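Local coordinates for fructose-bisphosphate aldolase (Thermus caldophilus, PDB 2FJK), which belongs to the class II fructose-bisphosphate aldolases, which have a TIM-barrel fold, and holds 1,3-dihydroxyacetonephosphate in a pocket of that barrel, at residues M1-G5 with V65-A71; T176-K182 with L207-V213; H191-A195 with K241-I247. One frame throughout, in Å; residues are numbered along the deposited sequence.

Contact 1 (M1-G5 with V65-A71); sequences MLVTG and VALAQEA
Met1 and Leu2, at the head of the short strand 2-3, an additional N-terminal strand that pairs with barrel strand 75-78, lie against residues 65-71 at the end of helix 50-68. The chain terminus is held through its backbone: Met1 N donates to Ala71 O at 2.8 Å. A CA-H...O contact from Met1 CA to Gln69 O, 3.3 Å long with 161° at the hydrogen, lies next to it. The side chain of Met1, a selenomethionine in the model, starts away from the helix, and apart from its CB the terminus meets the turn through main-chain atoms. Leu2 supplies the apolar part. With CG anti to the backbone N (chi1 -171°), its two methyls spread along one face of the helix. Leu2 CD1 rests 3.8 Å from Ala68 CB, while Leu2 CD2 meets Val65 CG1 at the same 3.8 Å, one turn earlier. The stem of the chain is flanked by Gln69, whose CG lies 4.2 Å from Leu2 CB. Arg72 of a second subunit donates to Leu2 O, and Glu70 forms salt bridges with Arg58 and Arg62 of a third, so the contact borders subunit interfaces. Within the chain, strand 2-3 runs parallel to strand 75-78, whose Val77 touches both Leu2 and Ala68; helix 50-68 is the crossover from strand 44-47 to that same strand.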
loop_
_atom_site.group_PDB
_atom_site.type_symbol
_atom_site.label_atom_id
_atom_site.label_comp_id
_atom_site.label_asym_id
_atom_site.label_seq_id
_atom_site.Cartn_x
_atom_site.Cartn_y
_atom_site.Cartn_z
HETATM N N MSE A 1 11.587 2.594 9.575
HETATM C CA MSE A 1 10.152 2.957 9.657
HETATM C C MSE A 1 9.961 4.437 9.377
HETATM O O MSE A 1 10.868 5.249 9.570
HETATM C CB MSE A 1 9.576 2.607 11.033
HETATM C CG MSE A 1 10.401 3.090 12.205
HETATM SE SE MSE A 1 9.424 2.943 13.877
HETATM C CE MSE A 1 8.817 1.109 13.693
ATOM N N LEU A 2 8.764 4.777 8.921
ATOM C CA LEU A 2 8.445 6.145 8.577
ATOM C C LEU A 2 8.303 7.017 9.819
ATOM O O LEU A 2 7.533 6.708 10.725
ATOM C CB LEU A 2 7.163 6.165 7.736
ATOM C CG LEU A 2 6.748 7.487 7.088
ATOM C CD1 LEU A 2 7.864 8.004 6.189
ATOM C CD2 LEU A 2 5.471 7.280 6.292
ATOM N N VAL A 3 9.075 8.099 9.857
ATOM C CA VAL A 3 9.054 9.056 10.968
ATOM C C VAL A 3 8.989 10.500 10.427
ATOM O O VAL A 3 9.224 10.729 9.243
ATOM C CB VAL A 3 10.313 8.908 11.841
ATOM C CG1 VAL A 3 10.312 7.550 12.537
ATOM C CG2 VAL A 3 11.551 9.061 10.978
ATOM N N THR A 4 8.667 11.467 11.288
ATOM C CA THR A 4 8.582 12.858 10.848
ATOM C C THR A 4 9.953 13.524 10.858
ATOM O O THR A 4 10.164 14.565 10.224
ATOM C CB THR A 4 7.620 13.689 11.727
ATOM O OG1 THR A 4 8.128 13.771 13.061
ATOM C CG2 THR A 4 6.242 13.059 11.738
ATOM N N GLY A 5 10.889 12.930 11.580
ATOM C CA GLY A 5 12.219 13.497 11.608
ATOM C C GLY A 5 12.520 14.410 12.779
ATOM O O GLY A 5 13.663 14.465 13.225
ATOM N N VAL A 65 7.484 6.540 0.170
ATOM C CA VAL A 65 6.758 6.380 1.429
ATOM C C VAL A 65 6.850 4.898 1.797
ATOM O O VAL A 65 7.270 4.547 2.901
ATOM C CB VAL A 65 5.275 6.797 1.295
ATOM C CG1 VAL A 65 4.570 6.700 2.660
ATOM C CG2 VAL A 65 5.186 8.217 0.752
ATOM N N ALA A 66 6.455 4.029 0.874
ATOM C CA ALA A 66 6.577 2.599 1.110
ATOM C C ALA A 66 8.101 2.533 1.129
ATOM O O ALA A 66 8.745 3.513 0.795
ATOM C CB ALA A 66 6.000 1.804 -0.055
ATOM N N LEU A 67 8.698 1.419 1.500
ATOM C CA LEU A 67 10.161 1.385 1.573
ATOM C C LEU A 67 10.600 2.171 2.809
ATOM O O LEU A 67 11.321 1.642 3.644
ATOM C CB LEU A 67 10.813 1.980 0.317
ATOM C CG LEU A 67 10.801 1.124 -0.959
ATOM C CD1 LEU A 67 11.814 1.690 -1.936
ATOM C CD2 LEU A 67 11.153 -0.310 -0.637
ATOM N N ALA A 68 10.177 3.426 2.933
ATOM C CA ALA A 68 10.532 4.206 4.126
ATOM C C ALA A 68 9.928 3.464 5.317
ATOM O O ALA A 68 10.580 3.258 6.344
ATOM C CB ALA A 68 9.950 5.624 4.055
ATOM N N GLN A 69 8.667 3.070 5.156
ATOM C CA GLN A 69 7.936 2.330 6.181
ATOM C C GLN A 69 8.652 1.000 6.437
ATOM O O GLN A 69 8.971 0.668 7.580
ATOM C CB GLN A 69 6.510 2.039 5.703
ATOM C CG GLN A 69 5.820 3.232 5.065
ATOM C CD GLN A 69 4.451 2.899 4.480
ATOM O OE1 GLN A 69 4.288 1.912 3.755
ATOM N NE2 GLN A 69 3.462 3.737 4.781
ATOM N N GLU A 70 8.900 0.260 5.356
ATOM C CA GLU A 70 9.561 -1.044 5.413
ATOM C C GLU A 70 10.961 -1.041 6.017
ATOM O O GLU A 70 11.390 -2.052 6.578
ATOM C CB GLU A 70 9.624 -1.671 4.014
ATOM C CG GLU A 70 8.324 -2.317 3.557
ATOM C CD GLU A 70 8.373 -2.806 2.114
ATOM O OE1 GLU A 70 9.227 -3.659 1.788
ATOM O OE2 GLU A 70 7.551 -2.334 1.299
ATOM N N ALA A 71 11.667 0.084 5.912
ATOM C CA ALA A 71 13.029 0.192 6.436
ATOM C C ALA A 71 13.161 -0.159 7.919
ATOM O O ALA A 71 12.229 0.030 8.696
ATOM C CB ALA A 71 13.564 1.584 6.194
#

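Contact 2 (T176-K182 with L207-V213); sequences TSHGAYK and LHGASAV. With 13P (1,3-dihydroxyacetonephosphate), chain E.
Lys182 and Gly209 meet at an amine ringed by oxygens from both loops and from the bound 1,3-dihydroxyacetonephosphate. Lys182 NZ donates to Ser177 O at 2.5 Å and to Gly179 O at 2.8 Å, both in the carbonyl plane, and only weakly to Gly209 O. The chain runs extended and then bends at its last torsion (chi4 -54°), which delivers NZ to the ligand's O2P, 2.6 Å away. Its CE passes close to the carbonyl of Ser211 on the way. The two loops follow strands 171-172 and 205-207, at the C-terminal end of the barrel strands, where TIM barrels carry their active sites, and together they form much of a phosphate-binding site. Gly179 N points almost straight at O1P (3.0 Å, 169°), Ser211 OG reaches O3P at 2.6 Å, and Ser211 N adds a weak bond to O2P. His178 ND1 bonds to the bridging O1 at 3.0 Å, its ring lying obliquely beside Gly209 CA. Thr254, Asp253 and Asp80 also bond to the ligand. Gly209, at positive phi, brings its bare CA against the backbone of Ser177 and His178. Farther from the phosphate, Thr176 OG1 donates to His208 O at 2.8 Å, and Thr176 CG2 packs on Leu207 CD1.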
loop_
_atom_site.group_PDB
_atom_site.type_symbol
_atom_site.label_atom_id
_atom_site.label_comp_id
_atom_site.label_asym_id
_atom_site.label_seq_id
_atom_site.Cartn_x
_atom_site.Cartn_y
_atom_site.Cartn_z
ATOM N N THR A 176 26.653 28.691 2.631
ATOM C CA THR A 176 26.493 27.587 1.672
ATOM C C THR A 176 25.559 27.982 0.528
ATOM O O THR A 176 24.817 28.965 0.630
ATOM C CB THR A 176 25.890 26.327 2.333
ATOM O OG1 THR A 176 24.553 26.611 2.751
ATOM C CG2 THR A 176 26.705 25.901 3.541
ATOM N N SER A 177 25.601 27.211 -0.560
ATOM C CA SER A 177 24.758 27.458 -1.723
ATOM C C SER A 177 24.748 26.200 -2.594
ATOM O O SER A 177 25.703 25.418 -2.563
ATOM C CB SER A 177 25.280 28.665 -2.517
ATOM O OG SER A 177 26.470 28.362 -3.231
ATOM N N HIS A 178 23.673 26.004 -3.367
ATOM C CA HIS A 178 23.530 24.814 -4.219
ATOM C C HIS A 178 24.472 24.777 -5.424
ATOM O O HIS A 178 25.046 25.795 -5.818
ATOM C CB HIS A 178 22.092 24.692 -4.752
ATOM C CG HIS A 178 21.040 24.639 -3.688
ATOM N ND1 HIS A 178 21.039 23.698 -2.681
ATOM C CD2 HIS A 178 19.944 25.409 -3.484
ATOM C CE1 HIS A 178 19.990 23.894 -1.901
ATOM N NE2 HIS A 178 19.310 24.924 -2.366
ATOM N N GLY A 179 24.619 23.593 -6.010
ATOM C CA GLY A 179 25.462 23.461 -7.183
ATOM C C GLY A 179 26.902 23.087 -6.932
ATOM O O GLY A 179 27.343 22.980 -5.791
ATOM N N ALA A 180 27.646 22.893 -8.015
ATOM C CA ALA A 180 29.047 22.502 -7.914
ATOM C C ALA A 180 30.033 23.677 -7.807
ATOM O O ALA A 180 31.243 23.464 -7.788
ATOM C CB ALA A 180 29.413 21.632 -9.102
ATOM N N TYR A 181 29.532 24.904 -7.738
ATOM C CA TYR A 181 30.423 26.064 -7.645
ATOM C C TYR A 181 30.093 26.903 -6.427
ATOM O O TYR A 181 29.537 27.995 -6.543
ATOM C CB TYR A 181 30.318 26.914 -8.917
ATOM C CG TYR A 181 30.542 26.107 -10.173
ATOM C CD1 TYR A 181 29.473 25.739 -10.997
ATOM C CD2 TYR A 181 31.823 25.680 -10.524
ATOM C CE1 TYR A 181 29.681 24.963 -12.143
ATOM C CE2 TYR A 181 32.041 24.911 -11.653
ATOM C CZ TYR A 181 30.969 24.555 -12.457
ATOM O OH TYR A 181 31.199 23.773 -13.561
ATOM N N LYS A 182 30.465 26.391 -5.260
ATOM C CA LYS A 182 30.180 27.058 -3.997
ATOM C C LYS A 182 31.119 28.196 -3.594
ATOM O O LYS A 182 30.912 28.820 -2.557
ATOM C CB LYS A 182 30.113 26.004 -2.882
ATOM C CG LYS A 182 29.153 24.858 -3.209
ATOM C CD LYS A 182 28.959 23.906 -2.038
ATOM C CE LYS A 182 28.084 22.731 -2.429
ATOM N NZ LYS A 182 26.784 23.177 -3.019
ATOM N N LEU A 207 21.138 22.571 7.271
ATOM C CA LEU A 207 22.126 23.108 6.349
ATOM C C LEU A 207 21.960 22.576 4.926
ATOM O O LEU A 207 22.208 21.404 4.665
ATOM C CB LEU A 207 23.531 22.764 6.854
ATOM C CG LEU A 207 24.721 23.413 6.151
ATOM C CD1 LEU A 207 24.640 24.924 6.328
ATOM C CD2 LEU A 207 26.017 22.874 6.741
ATOM N N HIS A 208 21.541 23.443 4.007
ATOM C CA HIS A 208 21.379 23.046 2.614
ATOM C C HIS A 208 22.611 23.414 1.810
ATOM O O HIS A 208 23.542 24.014 2.339
ATOM C CB HIS A 208 20.146 23.705 1.990
ATOM C CG HIS A 208 18.852 23.148 2.488
ATOM N ND1 HIS A 208 18.241 23.599 3.638
ATOM C CD2 HIS A 208 18.074 22.146 2.015
ATOM C CE1 HIS A 208 17.140 22.900 3.848
ATOM N NE2 HIS A 208 17.016 22.012 2.880
ATOM N N GLY A 209 22.605 23.046 0.530
ATOM C CA GLY A 209 23.726 23.335 -0.344
ATOM C C GLY A 209 25.018 22.921 0.320
ATOM O O GLY A 209 26.020 23.639 0.259
ATOM N N ALA A 210 25.001 21.743 0.936
ATOM C CA ALA A 210 26.170 21.265 1.659
ATOM C C ALA A 210 27.026 20.205 0.989
ATOM O O ALA A 210 27.842 19.579 1.655
ATOM C CB ALA A 210 25.749 20.787 3.051
ATOM N N SER A 211 26.867 19.997 -0.313
ATOM C CA SER A 211 27.691 18.998 -0.991
ATOM C C SER A 211 29.183 19.326 -0.840
ATOM O O SER A 211 29.561 20.485 -0.679
ATOM C CB SER A 211 27.337 18.910 -2.478
ATOM O OG SER A 211 26.273 17.999 -2.704
ATOM N N ALA A 212 30.020 18.295 -0.903
ATOM C CA ALA A 212 31.463 18.451 -0.764
ATOM C C ALA A 212 32.126 18.600 -2.133
ATOM O O ALA A 212 33.203 19.179 -2.256
ATOM C CB ALA A 212 32.054 17.239 -0.013
ATOM N N VAL A 213 31.471 18.074 -3.158
ATOM C CA VAL A 213 31.992 18.153 -4.514
ATOM C C VAL A 213 33.486 17.800 -4.516
ATOM O O VAL A 213 34.321 18.587 -4.972
ATOM C CB VAL A 213 31.793 19.574 -5.077
ATOM C CG1 VAL A 213 31.823 19.538 -6.596
ATOM C CG2 VAL A 213 30.469 20.159 -4.559
HETATM P P 13P E . 23.659 20.632 -3.190
HETATM O O1P 13P E . 23.525 21.073 -4.726
HETATM O O2P 13P E . 24.908 21.412 -2.608
HETATM O O3P 13P E . 23.921 19.096 -3.120
HETATM O O1 13P E . 22.295 21.012 -2.433
HETATM C C1 13P E . 21.837 20.166 -1.381
HETATM C C2 13P E . 20.724 20.930 -0.708
HETATM O O2 13P E . 20.926 22.084 -0.339
HETATM C C3 13P E . 19.356 20.288 -0.483
HETATM O O3 13P E . 18.444 21.238 0.057
#

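Contact 3 (H191-A195 with K241-I247); sequences HPRLA and KAISLGI
Lys241 lays its aliphatic chain across one face of the His191 imidazole. Its CD stands 3.6 Å from the ring centroid and 11° off the normal, a CH-pi contact made possible by a side chain extended from CG to NZ. Leu194, one turn further along its helix, packs on Ala242 and on Ile247, which begins the next strand. Its CD2 touches Ala242 CB at 3.5 Å, is tight against Ala242 CA, also at 3.5 Å, and reaches Ile247 CG1. The other methyl, CD1, meets Ile247 CD1 at 3.7 Å, the two side chains crossing at about a right angle. Leu245 lies along the 191-195 turn: its CD1 is 3.6 Å from His191 O, and its CD2 approaches Ala195 CB at 4.4 Å. In the next shell, Asp238 accepts a hydrogen bond from His191 NE2 and so fixes the rotation of the ring, whereas ND1 is buried with no partner in the model. Ser244 OG donates to Lys241 O at 2.6 Å, on a lone pair, and a Schellman motif at Gly246 (phi 131°) ends the helix and turns the chain toward Ile247. Helices 191-200 and 236-244 are thereby joined side by side on the outside of the barrel, with Leu194 and Ile247 both packing inward on Leu205 of strand 205-207 and Val172 of strand 171-172.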
loop_
_atom_site.group_PDB
_atom_site.type_symbol
_atom_site.label_atom_id
_atom_site.label_comp_id
_atom_site.label_asym_id
_atom_site.label_seq_id
_atom_site.Cartn_x
_atom_site.Cartn_y
_atom_site.Cartn_z
ATOM N N HIS A 191 30.728 30.495 10.905
ATOM C CA HIS A 191 30.526 29.666 12.089
ATOM C C HIS A 191 30.052 30.437 13.317
ATOM O O HIS A 191 29.196 29.955 14.060
ATOM C CB HIS A 191 31.804 28.892 12.407
ATOM C CG HIS A 191 32.098 27.794 11.430
ATOM N ND1 HIS A 191 31.226 26.750 11.202
ATOM C CD2 HIS A 191 33.170 27.569 10.633
ATOM C CE1 HIS A 191 31.749 25.928 10.310
ATOM N NE2 HIS A 191 32.929 26.400 9.949
ATOM N N PRO A 192 30.597 31.645 13.549
ATOM C CA PRO A 192 30.165 32.420 14.715
ATOM C C PRO A 192 28.682 32.726 14.600
ATOM O O PRO A 192 27.945 32.669 15.581
ATOM C CB PRO A 192 31.020 33.683 14.626
ATOM C CG PRO A 192 32.267 33.185 13.973
ATOM C CD PRO A 192 31.721 32.311 12.873
ATOM N N ARG A 193 28.262 33.058 13.383
ATOM C CA ARG A 193 26.870 33.370 13.104
ATOM C C ARG A 193 26.001 32.157 13.435
ATOM O O ARG A 193 24.944 32.283 14.050
ATOM C CB ARG A 193 26.709 33.727 11.628
ATOM C CG ARG A 193 25.371 34.311 11.284
ATOM C CD ARG A 193 25.273 34.648 9.813
ATOM N NE ARG A 193 24.338 35.748 9.625
ATOM C CZ ARG A 193 24.656 37.028 9.770
ATOM N NH1 ARG A 193 25.896 37.373 10.088
ATOM N NH2 ARG A 193 23.724 37.958 9.635
ATOM N N LEU A 194 26.452 30.978 13.018
ATOM C CA LEU A 194 25.713 29.750 13.289
ATOM C C LEU A 194 25.606 29.580 14.806
ATOM O O LEU A 194 24.543 29.253 15.340
ATOM C CB LEU A 194 26.444 28.555 12.667
ATOM C CG LEU A 194 25.842 27.157 12.860
ATOM C CD1 LEU A 194 24.374 27.136 12.416
ATOM C CD2 LEU A 194 26.657 26.158 12.058
ATOM N N ALA A 195 26.715 29.828 15.496
ATOM C CA ALA A 195 26.758 29.703 16.947
ATOM C C ALA A 195 25.737 30.605 17.638
ATOM O O ALA A 195 25.060 30.171 18.567
ATOM C CB ALA A 195 28.175 30.009 17.458
ATOM N N LYS A 241 32.264 21.208 12.302
ATOM C CA LYS A 241 32.079 22.283 13.268
ATOM C C LYS A 241 30.620 22.715 13.259
ATOM O O LYS A 241 29.990 22.834 14.312
ATOM C CB LYS A 241 32.978 23.464 12.908
ATOM C CG LYS A 241 33.038 24.568 13.954
ATOM C CD LYS A 241 34.070 25.605 13.537
ATOM C CE LYS A 241 34.268 26.680 14.596
ATOM N NZ LYS A 241 35.360 27.622 14.214
ATOM N N ALA A 242 30.082 22.940 12.065
ATOM C CA ALA A 242 28.692 23.358 11.935
ATOM C C ALA A 242 27.785 22.368 12.654
ATOM O O ALA A 242 26.832 22.763 13.332
ATOM C CB ALA A 242 28.303 23.463 10.461
ATOM N N ILE A 243 28.085 21.080 12.510
ATOM C CA ILE A 243 27.289 20.049 13.170
ATOM C C ILE A 243 27.485 20.119 14.678
ATOM O O ILE A 243 26.533 19.969 15.442
ATOM C CB ILE A 243 27.671 18.638 12.688
ATOM C CG1 ILE A 243 27.282 18.471 11.216
ATOM C CG2 ILE A 243 26.964 17.592 13.543
ATOM C CD1 ILE A 243 27.760 17.173 10.599
ATOM N N SER A 244 28.724 20.347 15.101
ATOM C CA SER A 244 29.027 20.450 16.525
ATOM C C SER A 244 28.382 21.712 17.066
ATOM O O SER A 244 28.224 21.866 18.277
ATOM C CB SER A 244 30.535 20.549 16.758
ATOM O OG SER A 244 30.996 21.860 16.459
ATOM N N LEU A 245 28.010 22.618 16.170
ATOM C CA LEU A 245 27.403 23.869 16.593
ATOM C C LEU A 245 25.885 23.916 16.592
ATOM O O LEU A 245 25.314 24.928 16.977
ATOM C CB LEU A 245 27.937 25.024 15.750
ATOM C CG LEU A 245 29.381 25.430 16.046
ATOM C CD1 LEU A 245 29.783 26.580 15.137
ATOM C CD2 LEU A 245 29.502 25.839 17.510
ATOM N N GLY A 246 25.223 22.845 16.156
ATOM C CA GLY A 246 23.764 22.856 16.153
ATOM C C GLY A 246 23.077 22.427 14.863
ATOM O O GLY A 246 21.852 22.332 14.813
ATOM N N ILE A 247 23.861 22.194 13.815
ATOM C CA ILE A 247 23.326 21.753 12.531
ATOM C C ILE A 247 22.983 20.278 12.710
ATOM O O ILE A 247 23.873 19.454 12.905
ATOM C CB ILE A 247 24.385 21.911 11.399
ATOM C CG1 ILE A 247 24.637 23.397 11.113
ATOM C CG2 ILE A 247 23.922 21.196 10.137
ATOM C CD1 ILE A 247 23.451 24.127 10.525
#

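Contact 1 is complete before the other two begin, whereas the segments of contacts 2 and 3 alternate along the chain: 176-182, 191-195, 207-213, 241-247. The centres of contacts 2 and 3 are about 16 Å apart, and they touch where Leu207 CB packs on Ile247 CG2 at 3.7 Å, joining the end of strand 205-207 to the start of strand 247-252. Contact 1 lies apart, its centre about 26 Å from that of contact 2 and about 29 Å from that of contact 3, and on the opposite side of the chain's centre from contact 2. Within one barrel, contact 2 thus lines the ligand pocket, contact 3 packs helices outside the adjoining strands, and contact 1 lies near subunit interfaces.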